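Local coordinates for nucleoporin nup120 (Schizosaccharomyces pombe, PDB 4GQ2), which serves as a structural constituent of the nuclear pore complex, whose nucleoporins can also dock transiently associated nuclear transport factors, at residues S77-Q80 with N81-T85. Numbering follows the deposited sequence.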
# COMPACT_ATOMS: atom_id res chain seq x y z
N SER A 77 -8.12 -10.15 24.29
CA SER A 77 -8.01 -11.50 23.76
C SER A 77 -7.13 -12.29 24.71
O SER A 77 -6.27 -11.72 25.39
CB SER A 77 -7.41 -11.48 22.34
OG SER A 77 -8.13 -10.59 21.48
N ILE A 78 -7.36 -13.60 24.79
CA ILE A 78 -6.54 -14.47 25.62
C ILE A 78 -5.99 -15.66 24.82
O ILE A 78 -6.69 -16.24 23.99
CB ILE A 78 -7.26 -14.94 26.90
CG1 ILE A 78 -8.59 -15.66 26.58
CG2 ILE A 78 -7.47 -13.76 27.85
CD1 ILE A 78 -9.30 -16.19 27.81
N PHE A 79 -4.74 -16.01 25.10
CA PHE A 79 -4.00 -17.00 24.30
C PHE A 79 -3.39 -18.10 25.17
O PHE A 79 -3.20 -17.93 26.37
CB PHE A 79 -2.91 -16.29 23.47
CG PHE A 79 -3.43 -15.17 22.60
CD1 PHE A 79 -3.59 -13.89 23.11
CD2 PHE A 79 -3.78 -15.41 21.28
CE1 PHE A 79 -4.09 -12.86 22.31
CE2 PHE A 79 -4.27 -14.39 20.47
CZ PHE A 79 -4.43 -13.11 21.00
N GLN A 80 -3.09 -19.24 24.55
CA GLN A 80 -2.52 -20.37 25.27
C GLN A 80 -1.04 -20.21 25.62
O GLN A 80 -0.40 -21.14 26.09
CB GLN A 80 -2.79 -21.68 24.51
CG GLN A 80 -4.21 -22.18 24.67
CD GLN A 80 -4.47 -23.49 23.95
OE1 GLN A 80 -4.20 -23.62 22.76
NE2 GLN A 80 -5.00 -24.46 24.68
N ASN A 81 -0.50 -19.01 25.40
CA ASN A 81 0.83 -18.68 25.87
C ASN A 81 0.77 -17.87 27.18
O ASN A 81 1.70 -17.13 27.51
CB ASN A 81 1.64 -17.95 24.79
CG ASN A 81 1.07 -16.58 24.44
OD1 ASN A 81 0.01 -16.18 24.93
ND2 ASN A 81 1.77 -15.85 23.59
N ARG A 82 -0.34 -18.02 27.90
CA ARG A 82 -0.57 -17.38 29.21
C ARG A 82 -0.52 -15.86 29.11
O ARG A 82 0.09 -15.19 29.95
CB ARG A 82 0.43 -17.88 30.27
CG ARG A 82 0.41 -19.38 30.49
CD ARG A 82 1.46 -19.79 31.51
NE ARG A 82 2.07 -21.07 31.15
CZ ARG A 82 2.73 -21.87 31.98
NH1 ARG A 82 2.87 -21.55 33.27
NH2 ARG A 82 3.25 -23.00 31.53
N THR A 83 -1.18 -15.31 28.09
CA THR A 83 -1.23 -13.86 27.91
C THR A 83 -2.66 -13.35 27.75
O THR A 83 -3.56 -14.10 27.34
CB THR A 83 -0.43 -13.41 26.67
OG1 THR A 83 -0.99 -14.00 25.49
CG2 THR A 83 1.06 -13.78 26.79
N LEU A 84 -2.85 -12.08 28.10
CA LEU A 84 -4.05 -11.32 27.77
C LEU A 84 -3.60 -10.02 27.11
O LEU A 84 -2.84 -9.25 27.70
CB LEU A 84 -4.89 -11.07 29.03
CG LEU A 84 -5.86 -9.89 29.26
CD1 LEU A 84 -6.77 -9.55 28.10
CD2 LEU A 84 -6.70 -10.18 30.50
N THR A 85 -4.05 -9.79 25.88
CA THR A 85 -3.69 -8.57 25.15
C THR A 85 -4.88 -7.63 25.09
O THR A 85 -6.02 -8.07 24.98
CB THR A 85 -3.24 -8.86 23.72
OG1 THR A 85 -4.34 -9.37 22.96
CG2 THR A 85 -2.08 -9.86 23.70
O HOH W 1 -6.93 -8.25 22.37
O HOH W 2 -4.14 -16.72 28.89
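Phe79 shares one face of a beta hairpin with Thr83 and Thr85, and Asn81 reaches it from the turn. Its CB meets the amide oxygen of the turn residue: Phe79 CB is 3.3 Å from Asn81 OD1. The chi1 of -55° sets CG beside the backbone N and turns the ring back along the strands. CD1 then comes to Thr83, with Phe79 CD1 3.5 Å from Thr83 OG1. One atom further on, Phe79 CE1 is 3.6 Å from Thr85 OG1, which lies at the ring edge and in its plane. The methyl CG2 of Thr85 also touches CE1. Thr83 OG1 donates a hydrogen bond to Asn81 OD1, modelled at 2.5 Å, a length that is doubtful. Asn81 ND2 bonds to Glu54. On the opposite face, Ile78 CG2 packs on Leu84 CB at 3.9 Å.

The backbones are joined by a reciprocal pair of bonds, Ser77 N to Thr85 O and Thr85 N to Ser77 O, each 3.0 Å. Phe79 N gives a longer bond to Thr83 O. Water 2 donates to both Phe79 O and Thr83 O and so bridges the two strands at the turn end. A weak bond from Arg82 N to Phe79 O crosses the turn, in which Arg82 has positive phi (60°). This is a 3:5 hairpin, a type I turn at Gln80 and Asn81 followed by a G1-type bulge at Arg82, joining strands 73-79 and 83-88 of the Nup120/160 beta-propeller domain.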